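Side-chain contacts in KLLA0E02245p (Kluyveromyces lactis, PDB 4GPS), which removes NAD caps and N7-methylguanosine caps from the 5' ends of RNA and degrades RNA from the 5' end, using a divalent metal cation: residues His90-Ile95 and Leu101-Ala106; Leu157-Glu162 and Leu276-Met281; Tyr261-His266 and Asp289-Ile294; His266-Leu269 and Ile273-Leu276. All blocks are in the same frame, centred on the assembly; numbering follows the deposited sequence.

Interaction 1: residues His90-Ile95 and Leu101-Ala106; sequences HNCSYI and LLWNEA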
loop_
_atom_site.group_PDB
_atom_site.type_symbol
_atom_site.label_atom_id
_atom_site.label_comp_id
_atom_site.label_asym_id
_atom_site.label_seq_id
_atom_site.Cartn_x
_atom_site.Cartn_y
_atom_site.Cartn_z
ATOM N N HIS A 90 -13.271 9.550 3.478
ATOM C CA HIS A 90 -13.509 9.532 4.933
ATOM C C HIS A 90 -12.156 9.253 5.577
ATOM O O HIS A 90 -11.222 8.827 4.898
ATOM C CB HIS A 90 -14.441 8.388 5.344
ATOM C CG HIS A 90 -15.869 8.588 4.956
ATOM N ND1 HIS A 90 -16.708 9.450 5.629
ATOM C CD2 HIS A 90 -16.609 8.040 3.961
ATOM C CE1 HIS A 90 -17.903 9.422 5.067
ATOM N NE2 HIS A 90 -17.870 8.575 4.053
ATOM N N ASN A 91 -12.052 9.523 6.873
ATOM C CA ASN A 91 -10.870 9.184 7.613
ATOM C C ASN A 91 -11.358 8.919 9.020
ATOM O O ASN A 91 -12.473 9.291 9.357
ATOM C CB ASN A 91 -9.816 10.287 7.572
ATOM C CG ASN A 91 -10.306 11.575 8.121
ATOM O OD1 ASN A 91 -10.610 11.686 9.308
ATOM N ND2 ASN A 91 -10.380 12.580 7.263
ATOM N N CYS A 92 -10.566 8.215 9.824
ATOM C CA CYS A 92 -10.982 7.949 11.184
ATOM C C CYS A 92 -9.845 7.474 12.042
ATOM O O CYS A 92 -8.905 6.851 11.556
ATOM C CB CYS A 92 -12.096 6.912 11.234
ATOM S SG CYS A 92 -11.606 5.297 10.663
ATOM N N SER A 93 -9.918 7.814 13.320
ATOM C CA SER A 93 -8.912 7.371 14.255
ATOM C C SER A 93 -9.598 6.319 15.122
ATOM O O SER A 93 -10.768 6.441 15.505
ATOM C CB SER A 93 -8.356 8.537 15.079
ATOM O OG SER A 93 -9.376 9.404 15.492
ATOM N N TYR A 94 -8.872 5.248 15.366
ATOM C CA TYR A 94 -9.395 4.158 16.131
ATOM C C TYR A 94 -8.634 4.093 17.451
ATOM O O TYR A 94 -7.451 3.749 17.464
ATOM C CB TYR A 94 -9.236 2.877 15.294
ATOM C CG TYR A 94 -9.446 1.583 16.045
ATOM C CD1 TYR A 94 -10.356 1.500 17.104
ATOM C CD2 TYR A 94 -8.766 0.424 15.671
ATOM C CE1 TYR A 94 -10.581 0.309 17.766
ATOM C CE2 TYR A 94 -8.991 -0.775 16.323
ATOM C CZ TYR A 94 -9.902 -0.823 17.366
ATOM O OH TYR A 94 -10.167 -2.020 17.977
ATOM N N ILE A 95 -9.305 4.455 18.547
ATOM C CA ILE A 95 -8.688 4.419 19.888
ATOM C C ILE A 95 -8.912 2.981 20.369
ATOM O O ILE A 95 -10.025 2.629 20.748
ATOM C CB ILE A 95 -9.400 5.399 20.888
ATOM C CG1 ILE A 95 -10.163 6.498 20.123
ATOM C CG2 ILE A 95 -8.366 6.008 21.850
ATOM C CD1 ILE A 95 -9.279 7.420 19.307
ATOM N N LEU A 101 -14.310 4.503 17.145
ATOM C CA LEU A 101 -13.807 5.044 15.900
ATOM C C LEU A 101 -14.304 6.481 15.880
ATOM O O LEU A 101 -15.497 6.716 16.090
ATOM C CB LEU A 101 -14.396 4.311 14.701
ATOM C CG LEU A 101 -14.002 2.866 14.438
ATOM C CD1 LEU A 101 -14.864 2.310 13.322
ATOM C CD2 LEU A 101 -12.522 2.812 14.078
ATOM N N LEU A 102 -13.410 7.440 15.689
ATOM C CA LEU A 102 -13.836 8.827 15.595
ATOM C C LEU A 102 -13.704 9.166 14.117
ATOM O O LEU A 102 -12.607 9.114 13.554
ATOM C CB LEU A 102 -12.935 9.731 16.438
ATOM C CG LEU A 102 -12.895 9.320 17.905
ATOM C CD1 LEU A 102 -11.982 10.256 18.672
ATOM C CD2 LEU A 102 -14.295 9.361 18.479
ATOM N N TRP A 103 -14.811 9.520 13.484
ATOM C CA TRP A 103 -14.779 9.827 12.069
ATOM C C TRP A 103 -14.542 11.273 11.686
ATOM O O TRP A 103 -14.979 12.199 12.375
ATOM C CB TRP A 103 -16.083 9.394 11.383
ATOM C CG TRP A 103 -16.315 7.919 11.397
ATOM C CD1 TRP A 103 -16.898 7.198 12.387
ATOM C CD2 TRP A 103 -15.907 6.980 10.392
ATOM N NE1 TRP A 103 -16.886 5.864 12.063
ATOM C CE2 TRP A 103 -16.282 5.704 10.844
ATOM C CE3 TRP A 103 -15.257 7.100 9.155
ATOM C CZ2 TRP A 103 -16.029 4.543 10.103
ATOM C CZ3 TRP A 103 -15.004 5.964 8.426
ATOM C CH2 TRP A 103 -15.394 4.694 8.900
ATOM N N ASN A 104 -13.834 11.435 10.569
ATOM C CA ASN A 104 -13.573 12.717 9.959
ATOM C C ASN A 104 -13.221 13.901 10.861
ATOM O O ASN A 104 -12.155 13.909 11.467
ATOM C CB ASN A 104 -14.772 13.026 9.040
ATOM C CG ASN A 104 -14.992 11.920 8.006
ATOM O OD1 ASN A 104 -14.055 11.535 7.291
ATOM N ND2 ASN A 104 -16.206 11.398 7.929
ATOM N N GLU A 105 -14.096 14.902 10.941
ATOM C CA GLU A 105 -13.828 16.092 11.771
ATOM C C GLU A 105 -13.600 15.729 13.243
ATOM O O GLU A 105 -13.084 16.531 14.013
ATOM C CB GLU A 105 -14.978 17.115 11.657
ATOM C CG GLU A 105 -16.362 16.526 11.937
ATOM C CD GLU A 105 -17.475 17.581 11.965
ATOM O OE1 GLU A 105 -17.880 18.018 13.072
ATOM O OE2 GLU A 105 -17.947 17.979 10.873
ATOM N N ALA A 106 -13.961 14.509 13.620
ATOM C CA ALA A 106 -13.771 14.066 14.990
ATOM C C ALA A 106 -12.479 13.288 15.190
ATOM O O ALA A 106 -12.071 13.076 16.336
ATOM C CB ALA A 106 -14.958 13.195 15.440
#

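Interaction 2: residues Leu157-Glu162 and Leu276-Met281; sequences LVILKE and LIQAEM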
loop_
_atom_site.group_PDB
_atom_site.type_symbol
_atom_site.label_atom_id
_atom_site.label_comp_id
_atom_site.label_asym_id
_atom_site.label_seq_id
_atom_site.Cartn_x
_atom_site.Cartn_y
_atom_site.Cartn_z
ATOM N N LEU A 157 -10.670 -5.418 9.352
ATOM C CA LEU A 157 -11.797 -5.656 8.473
ATOM C C LEU A 157 -13.084 -4.980 9.034
ATOM O O LEU A 157 -13.950 -4.544 8.285
ATOM C CB LEU A 157 -11.993 -7.157 8.293
ATOM C CG LEU A 157 -12.890 -7.549 7.136
ATOM C CD1 LEU A 157 -12.286 -7.026 5.825
ATOM C CD2 LEU A 157 -13.010 -9.052 7.109
ATOM N N VAL A 158 -13.191 -4.859 10.351
ATOM C CA VAL A 158 -14.367 -4.224 10.958
ATOM C C VAL A 158 -14.521 -2.753 10.554
ATOM O O VAL A 158 -15.626 -2.287 10.315
ATOM C CB VAL A 158 -14.328 -4.327 12.521
ATOM C CG1 VAL A 158 -15.365 -3.394 13.158
ATOM C CG2 VAL A 158 -14.600 -5.752 12.931
ATOM N N ILE A 159 -13.415 -2.021 10.508
ATOM C CA ILE A 159 -13.449 -0.621 10.124
ATOM C C ILE A 159 -13.765 -0.427 8.623
ATOM O O ILE A 159 -14.471 0.496 8.259
ATOM C CB ILE A 159 -12.115 0.054 10.476
ATOM C CG1 ILE A 159 -11.980 0.120 11.999
ATOM C CG2 ILE A 159 -12.055 1.451 9.852
ATOM C CD1 ILE A 159 -10.613 0.560 12.469
ATOM N N LEU A 160 -13.232 -1.302 7.773
ATOM C CA LEU A 160 -13.462 -1.256 6.336
ATOM C C LEU A 160 -14.951 -1.381 6.098
ATOM O O LEU A 160 -15.508 -0.660 5.275
ATOM C CB LEU A 160 -12.768 -2.432 5.632
ATOM C CG LEU A 160 -12.759 -2.365 4.103
ATOM C CD1 LEU A 160 -12.008 -1.117 3.684
ATOM C CD2 LEU A 160 -12.100 -3.597 3.504
ATOM N N LYS A 161 -15.595 -2.296 6.822
ATOM C CA LYS A 161 -17.019 -2.483 6.651
ATOM C C LYS A 161 -17.852 -1.299 7.149
ATOM O O LYS A 161 -18.947 -1.064 6.654
ATOM C CB LYS A 161 -17.471 -3.792 7.296
ATOM C CG LYS A 161 -16.913 -5.036 6.627
ATOM C CD LYS A 161 -17.346 -6.255 7.407
ATOM C CE LYS A 161 -16.944 -7.554 6.725
ATOM N NZ LYS A 161 -17.319 -8.780 7.549
ATOM N N GLU A 162 -17.362 -0.552 8.130
ATOM C CA GLU A 162 -18.112 0.629 8.569
ATOM C C GLU A 162 -17.887 1.716 7.499
ATOM O O GLU A 162 -18.792 2.463 7.153
ATOM C CB GLU A 162 -17.593 1.142 9.902
ATOM C CG GLU A 162 -17.722 0.164 11.045
ATOM C CD GLU A 162 -19.150 -0.012 11.508
ATOM O OE1 GLU A 162 -19.886 1.008 11.605
ATOM O OE2 GLU A 162 -19.520 -1.172 11.787
ATOM N N LEU A 276 -12.288 1.029 -3.423
ATOM C CA LEU A 276 -12.560 1.780 -2.191
ATOM C C LEU A 276 -11.554 1.107 -1.252
ATOM O O LEU A 276 -11.720 -0.042 -0.879
ATOM C CB LEU A 276 -13.987 1.557 -1.705
ATOM C CG LEU A 276 -14.286 2.268 -0.396
ATOM C CD1 LEU A 276 -14.350 3.768 -0.597
ATOM C CD2 LEU A 276 -15.617 1.785 0.120
ATOM N N ILE A 277 -10.525 1.853 -0.881
ATOM C CA ILE A 277 -9.414 1.373 -0.106
ATOM C C ILE A 277 -9.241 2.024 1.249
ATOM O O ILE A 277 -9.446 3.244 1.403
ATOM C CB ILE A 277 -8.107 1.631 -0.924
ATOM C CG1 ILE A 277 -8.079 0.738 -2.143
ATOM C CG2 ILE A 277 -6.875 1.418 -0.101
ATOM C CD1 ILE A 277 -7.053 1.220 -3.179
ATOM N N GLN A 278 -8.810 1.204 2.211
ATOM C CA GLN A 278 -8.516 1.668 3.567
ATOM C C GLN A 278 -6.987 1.640 3.795
ATOM O O GLN A 278 -6.347 0.603 3.612
ATOM C CB GLN A 278 -9.206 0.789 4.606
ATOM C CG GLN A 278 -8.939 1.249 6.037
ATOM C CD GLN A 278 -9.651 0.376 7.083
ATOM O OE1 GLN A 278 -9.013 -0.184 7.992
ATOM N NE2 GLN A 278 -10.974 0.267 6.963
ATOM N N ALA A 279 -6.400 2.774 4.179
ATOM C CA ALA A 279 -4.953 2.820 4.404
ATOM C C ALA A 279 -4.626 3.442 5.737
ATOM O O ALA A 279 -5.227 4.432 6.137
ATOM C CB ALA A 279 -4.261 3.627 3.283
ATOM N N GLU A 280 -3.674 2.863 6.438
ATOM C CA GLU A 280 -3.278 3.440 7.701
ATOM C C GLU A 280 -2.207 4.471 7.354
ATOM O O GLU A 280 -1.259 4.153 6.612
ATOM C CB GLU A 280 -2.706 2.372 8.636
ATOM C CG GLU A 280 -1.833 2.978 9.743
ATOM C CD GLU A 280 -1.342 1.958 10.762
ATOM O OE1 GLU A 280 -0.649 2.382 11.723
ATOM O OE2 GLU A 280 -1.656 0.749 10.600
ATOM N N MET A 281 -2.379 5.697 7.859
ATOM C CA MET A 281 -1.435 6.791 7.637
ATOM C C MET A 281 -0.679 7.009 8.932
ATOM O O MET A 281 -1.290 7.145 9.993
ATOM C CB MET A 281 -2.173 8.077 7.275
ATOM C CG MET A 281 -3.154 7.903 6.117
ATOM S SD MET A 281 -2.375 7.713 4.432
ATOM C CE MET A 281 -2.164 5.972 4.375
#

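Interaction 3: residues Tyr261-His266 and Asp289-Ile294; sequences YYSIVH and DTYTEI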
loop_
_atom_site.group_PDB
_atom_site.type_symbol
_atom_site.label_atom_id
_atom_site.label_comp_id
_atom_site.label_asym_id
_atom_site.label_seq_id
_atom_site.Cartn_x
_atom_site.Cartn_y
_atom_site.Cartn_z
ATOM N N TYR A 261 -4.681 5.556 12.751
ATOM C CA TYR A 261 -5.379 6.490 11.881
ATOM C C TYR A 261 -5.512 5.928 10.450
ATOM O O TYR A 261 -4.563 5.393 9.879
ATOM C CB TYR A 261 -4.649 7.828 11.881
ATOM C CG TYR A 261 -5.351 8.892 11.079
ATOM C CD1 TYR A 261 -6.400 9.640 11.625
ATOM C CD2 TYR A 261 -4.981 9.140 9.753
ATOM C CE1 TYR A 261 -7.053 10.604 10.871
ATOM C CE2 TYR A 261 -5.627 10.100 8.995
ATOM C CZ TYR A 261 -6.657 10.825 9.549
ATOM O OH TYR A 261 -7.291 11.748 8.762
ATOM N N TYR A 262 -6.704 6.053 9.877
ATOM C CA TYR A 262 -6.978 5.514 8.559
ATOM C C TYR A 262 -7.615 6.504 7.590
ATOM O O TYR A 262 -8.511 7.294 7.948
ATOM C CB TYR A 262 -7.926 4.334 8.684
ATOM C CG TYR A 262 -7.440 3.202 9.531
ATOM C CD1 TYR A 262 -6.508 2.275 9.038
ATOM C CD2 TYR A 262 -7.953 3.009 10.813
ATOM C CE1 TYR A 262 -6.108 1.172 9.800
ATOM C CE2 TYR A 262 -7.565 1.912 11.589
ATOM C CZ TYR A 262 -6.647 0.995 11.070
ATOM O OH TYR A 262 -6.328 -0.121 11.801
ATOM N N SER A 263 -7.166 6.432 6.345
ATOM C CA SER A 263 -7.705 7.272 5.300
ATOM C C SER A 263 -8.448 6.303 4.401
ATOM O O SER A 263 -7.915 5.264 4.044
ATOM C CB SER A 263 -6.580 7.939 4.522
ATOM O OG SER A 263 -7.061 8.639 3.383
ATOM N N ILE A 264 -9.692 6.617 4.073
ATOM C CA ILE A 264 -10.459 5.766 3.197
ATOM C C ILE A 264 -10.483 6.493 1.863
ATOM O O ILE A 264 -11.018 7.595 1.784
ATOM C CB ILE A 264 -11.880 5.549 3.711
ATOM C CG1 ILE A 264 -11.928 4.477 4.807
ATOM C CG2 ILE A 264 -12.686 4.888 2.617
ATOM C CD1 ILE A 264 -11.060 4.629 5.933
ATOM N N VAL A 265 -9.885 5.897 0.824
ATOM C CA VAL A 265 -9.841 6.551 -0.483
ATOM C C VAL A 265 -10.624 5.822 -1.576
ATOM O O VAL A 265 -10.814 4.603 -1.516
ATOM C CB VAL A 265 -8.368 6.782 -0.967
ATOM C CG1 VAL A 265 -7.548 7.597 0.108
ATOM C CG2 VAL A 265 -7.720 5.478 -1.249
ATOM N N HIS A 266 -11.085 6.587 -2.567
ATOM C CA HIS A 266 -11.846 6.040 -3.681
ATOM C C HIS A 266 -11.176 6.459 -4.981
ATOM O O HIS A 266 -10.712 7.592 -5.138
ATOM C CB HIS A 266 -13.307 6.531 -3.627
ATOM C CG HIS A 266 -14.183 5.999 -4.721
ATOM N ND1 HIS A 266 -14.264 6.582 -5.966
ATOM C CD2 HIS A 266 -15.040 4.949 -4.746
ATOM C CE1 HIS A 266 -15.131 5.921 -6.712
ATOM N NE2 HIS A 266 -15.618 4.925 -5.992
ATOM N N ASP A 289 0.387 19.964 5.025
ATOM C CA ASP A 289 -0.917 19.295 5.059
ATOM C C ASP A 289 -0.940 18.075 4.128
ATOM O O ASP A 289 -1.882 17.844 3.364
ATOM C CB ASP A 289 -2.043 20.252 4.675
ATOM C CG ASP A 289 -3.400 19.673 4.997
ATOM O OD1 ASP A 289 -3.521 19.058 6.082
ATOM O OD2 ASP A 289 -4.334 19.826 4.182
ATOM N N THR A 290 0.113 17.285 4.229
ATOM C CA THR A 290 0.299 16.135 3.384
ATOM C C THR A 290 0.597 14.892 4.213
ATOM O O THR A 290 1.483 14.889 5.076
ATOM C CB THR A 290 1.483 16.428 2.418
ATOM O OG1 THR A 290 1.134 17.532 1.561
ATOM C CG2 THR A 290 1.856 15.195 1.591
ATOM N N TYR A 291 -0.157 13.835 3.975
ATOM C CA TYR A 291 0.136 12.602 4.686
ATOM C C TYR A 291 1.596 12.245 4.396
ATOM O O TYR A 291 2.086 12.456 3.284
ATOM C CB TYR A 291 -0.775 11.484 4.191
ATOM C CG TYR A 291 -2.185 11.621 4.668
ATOM C CD1 TYR A 291 -2.457 11.825 6.028
ATOM C CD2 TYR A 291 -3.257 11.484 3.780
ATOM C CE1 TYR A 291 -3.767 11.885 6.502
ATOM C CE2 TYR A 291 -4.571 11.536 4.238
ATOM C CZ TYR A 291 -4.822 11.733 5.595
ATOM O OH TYR A 291 -6.118 11.727 6.031
ATOM N N THR A 292 2.277 11.708 5.401
ATOM C CA THR A 292 3.688 11.331 5.302
ATOM C C THR A 292 3.865 9.906 5.880
ATOM O O THR A 292 3.642 9.664 7.071
ATOM C CB THR A 292 4.540 12.359 6.080
ATOM O OG1 THR A 292 4.335 13.649 5.486
ATOM C CG2 THR A 292 6.054 11.982 6.056
ATOM N N GLU A 293 4.225 8.968 5.006
ATOM C CA GLU A 293 4.403 7.568 5.367
ATOM C C GLU A 293 5.890 7.357 5.659
ATOM O O GLU A 293 6.765 7.663 4.837
ATOM C CB GLU A 293 3.916 6.665 4.223
ATOM C CG GLU A 293 2.565 7.119 3.668
ATOM C CD GLU A 293 1.698 5.985 3.174
ATOM O OE1 GLU A 293 1.549 4.998 3.917
ATOM O OE2 GLU A 293 1.154 6.080 2.055
ATOM N N ILE A 294 6.141 6.856 6.861
ATOM C CA ILE A 294 7.464 6.625 7.402
ATOM C C ILE A 294 7.986 5.202 7.153
ATOM O O ILE A 294 7.310 4.209 7.440
ATOM C CB ILE A 294 7.416 6.936 8.912
ATOM C CG1 ILE A 294 6.924 8.382 9.073
ATOM C CG2 ILE A 294 8.783 6.673 9.587
ATOM C CD1 ILE A 294 6.788 8.822 10.483
#

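Interaction 4: residues His266-Leu269 and Ile273-Leu276; sequences HGSL and IDLL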
loop_
_atom_site.group_PDB
_atom_site.type_symbol
_atom_site.label_atom_id
_atom_site.label_comp_id
_atom_site.label_asym_id
_atom_site.label_seq_id
_atom_site.Cartn_x
_atom_site.Cartn_y
_atom_site.Cartn_z
ATOM N N HIS A 266 -11.085 6.587 -2.567
ATOM C CA HIS A 266 -11.846 6.040 -3.681
ATOM C C HIS A 266 -11.176 6.459 -4.981
ATOM O O HIS A 266 -10.712 7.592 -5.138
ATOM C CB HIS A 266 -13.307 6.531 -3.627
ATOM C CG HIS A 266 -14.183 5.999 -4.721
ATOM N ND1 HIS A 266 -14.264 6.582 -5.966
ATOM C CD2 HIS A 266 -15.040 4.949 -4.746
ATOM C CE1 HIS A 266 -15.131 5.921 -6.712
ATOM N NE2 HIS A 266 -15.618 4.925 -5.992
ATOM N N GLY A 267 -11.129 5.532 -5.921
ATOM C CA GLY A 267 -10.480 5.833 -7.166
ATOM C C GLY A 267 -10.972 4.935 -8.259
ATOM O O GLY A 267 -11.528 3.866 -8.013
ATOM N N SER A 268 -10.744 5.376 -9.485
ATOM C CA SER A 268 -11.198 4.639 -10.648
ATOM C C SER A 268 -10.013 3.917 -11.258
ATOM O O SER A 268 -8.919 4.479 -11.390
ATOM C CB SER A 268 -11.815 5.613 -11.656
ATOM O OG SER A 268 -12.403 4.915 -12.720
ATOM N N LEU A 269 -10.229 2.661 -11.606
ATOM C CA LEU A 269 -9.191 1.861 -12.202
ATOM C C LEU A 269 -9.539 1.609 -13.671
ATOM O O LEU A 269 -8.655 1.601 -14.546
ATOM C CB LEU A 269 -9.077 0.558 -11.393
ATOM C CG LEU A 269 -8.738 -0.882 -11.790
ATOM C CD1 LEU A 269 -8.186 -1.047 -13.168
ATOM C CD2 LEU A 269 -7.755 -1.387 -10.781
ATOM N N ILE A 273 -14.437 -0.633 -13.341
ATOM C CA ILE A 273 -13.958 -0.902 -11.996
ATOM C C ILE A 273 -13.488 0.291 -11.138
ATOM O O ILE A 273 -12.711 1.102 -11.607
ATOM C CB ILE A 273 -12.762 -1.901 -12.114
ATOM C CG1 ILE A 273 -13.242 -3.213 -12.720
ATOM C CG2 ILE A 273 -12.069 -2.094 -10.762
ATOM C CD1 ILE A 273 -12.060 -4.115 -13.168
ATOM N N ASP A 274 -13.957 0.375 -9.886
ATOM C CA ASP A 274 -13.517 1.407 -8.940
ATOM C C ASP A 274 -12.923 0.647 -7.764
ATOM O O ASP A 274 -13.198 -0.535 -7.596
ATOM C CB ASP A 274 -14.669 2.272 -8.370
ATOM C CG ASP A 274 -15.157 3.326 -9.331
ATOM O OD1 ASP A 274 -14.399 3.690 -10.246
ATOM O OD2 ASP A 274 -16.308 3.792 -9.164
ATOM N N LEU A 275 -12.140 1.344 -6.941
ATOM C CA LEU A 275 -11.550 0.768 -5.750
ATOM C C LEU A 275 -11.880 1.642 -4.534
ATOM O O LEU A 275 -11.781 2.867 -4.609
ATOM C CB LEU A 275 -10.029 0.702 -5.877
ATOM C CG LEU A 275 -9.327 -0.269 -6.807
ATOM C CD1 LEU A 275 -7.905 -0.481 -6.242
ATOM C CD2 LEU A 275 -10.084 -1.589 -6.905
ATOM N N LEU A 276 -12.288 1.029 -3.423
ATOM C CA LEU A 276 -12.560 1.780 -2.191
ATOM C C LEU A 276 -11.554 1.107 -1.252
ATOM O O LEU A 276 -11.720 -0.042 -0.879
ATOM C CB LEU A 276 -13.987 1.557 -1.705
ATOM C CG LEU A 276 -14.286 2.268 -0.396
ATOM C CD1 LEU A 276 -14.350 3.768 -0.597
ATOM C CD2 LEU A 276 -15.617 1.785 0.120
HETATM O O HOH W 1 -17.470 3.154 -7.064
#

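Interaction 1: residues His90-Ile95 and Leu101-Ala106
N104 turns both ends of its amide onto H90 and N91. Its ND2 donates to H90 ND1 at 3.1 Å. This bond is nearly straight and lies close to the planes of both groups, although the imidazole and amide are turned 31° apart. N104 OD1 accepts a hydrogen bond from N91 N at 2.9 Å, from a donor tilted off the carbonyl plane. N104 N bonds back to N91 O, so three bonds hold N104 to the neighbouring strand. The amide of N91 is used differently: S107 and E88 bind it. W103 directs its edge at the face of H90, an offset edge-to-face pair with planes at 84°. One face of the same indole is covered by C92. SG of C92 sits between its backbone N and carbonyl carbon (chi1 65°), and this sets the sulfur 4.2 Å from the centroid of the W103 six-membered ring. C92 CB makes a CH-pi contact with that ring. Further on, L101 CD2 packs on Y94 CB at 3.5 Å. C92, Y94, L101 and W103 share one face of the strand pair. Helix 156-167 meets this face, and its R166 makes a cation-pi contact with W103. On the other face, I95 CD1 reaches L102 CD1 at 4.0 Å. S93 and L102 exchange two backbone bonds, as in a hydrogen-bonded pair of an antiparallel beta hairpin, here strands 86-95 and 100-103.

Interaction 2: residues Leu157-Glu162 and Leu276-Met281
Q278 lays its amide against I159 and the backbone of L160. This is helix-on-sheet packing in the PD-(D/E)XK nuclease fold: helix 156-167 rests on strand 273-285. Q278 CG stands opposite the backbone N (chi1 -179°), and the chain runs on extended, which carries the amide straight to the helix. I159 crosses it at about a right angle, with CG2 3.3 Å from the atom modelled as Q278 NE2. That atom also lies 2.9 Å from L160 N. Both are donors, so no hydrogen bond joins them, and the placing of this amide is doubtful. L160 comes in obliquely lower down the chain. Q278 OE1 is buried and has no partner in the model. No hydrogen bond is made across the contact; the amide lies against the aliphatic I159 and L160. Cut back to an alanine here, the chain would lose the amide and CG, which would probably leave a gap beside I159 CG2 and the L160 backbone. Y262 of strand 259-268 touches both I159 and Q278, and V179 of strand 176-181 touches L160. E280, two residues further along, probably binds substrate. Near the base of the glutamine, L160 CD1 packs on Q278 CB at 3.5 Å.

Interaction 3: residues Tyr261-His266 and Asp289-Ile294
Y261 has CG opposite its backbone N (chi1 -176°), while Y291 has CG opposite its carbonyl carbon (chi1 -73°). These torsions carry the two phenol ends into contact, although the strands do not pair. The nearest CA atoms, those of S263 and Y291, are 9.5 Å apart. Strand 273-285 pairs with both strands, and the two tyrosines meet across it. Y261 OH donates to Y291 OH at 3.0 Å. The two side chains cross at about a right angle, and Y291 CZ lies at the edge of the Y261 ring, in its plane. Y261 CE2 adds an apolar contact with Y291 CE1 at 3.6 Å. S263 completes the contact from its own strand, with OG 3.9 Å from Y291 CE2. E88 ties these residues together, since its OE2 is hydrogen-bonded to both Y291 OH and S263 OG. Y291 OH is therefore gripped by two partners in a buried place. K323 makes a cation-pi contact with the Y291 ring. A phenylalanine in place of Y291 would probably leave Y261 OH without its acceptor and take one mate from the E88 carboxylate. The active site lies close by. Y261 has its side chain about 6 Å from that of E280, which probably binds substrate. E293 and I294 bind the divalent metal with E243 and D282, and R182 forms a salt bridge with E293. E293, I294 and K295 read as the (D/E)XK part of the PD-(D/E)XK nuclease motif.

Interaction 4: residues His266-Leu269 and Ile273-Leu276
This is the closing end of a beta hairpin, where strand 259-268 turns back into strand 273-285, away from the annotated sites. G267 and L275 form a hydrogen-bonded pair, with G267 N to L275 O at 3.0 Å and L275 N to G267 O at 2.8 Å. L269 N also bonds to I273 O, at 2.9 Å. H266, S268, D274 and L276 stand on one face. H266 has its ring carbon CG trans to the backbone N (chi1 -179°), and the ring leans along the strand pair to D274. Ring and carboxylate planes are 70° apart. One water joins the two. It lies in the imidazole plane 2.8 Å from H266 NE2 and donates to D274 OD2, though at 2.5 Å from D274 OD2 this leg is short and its exact placing doubtful. The other carboxylate oxygen, D274 OD1, forms a salt bridge with K175, which also binds S268 OG. This pairing probably favours a charged D274. L269 and I273 lie side by side and point the same way, with L269 CG 3.7 Å from I273 CG2. At the turn both pack on helix 370-393, at the end of an antiparallel beta hairpin in the nuclease fold.

In the fold
Interaction 1 comes first along the chain and closes before interaction 2 opens on helix 156-167. Strands 259-268 and 273-285 form the hairpin closed by interaction 4. Interaction 4 shares H266 with interaction 3 and L276 with interaction 2. Interactions 1, 2 and 3 lie close together, with centres 11 to 12 Å apart. Strand 86-95 bonds to strand 259-268, and I159 of interaction 2 packs on Y94 and L101 of interaction 1. Interaction 4 lies farther off, about 22 Å from interaction 1 between centres. Strand 273-285 thus runs from the hairpin turn, past the helix, toward the metal site that interaction 3 borders.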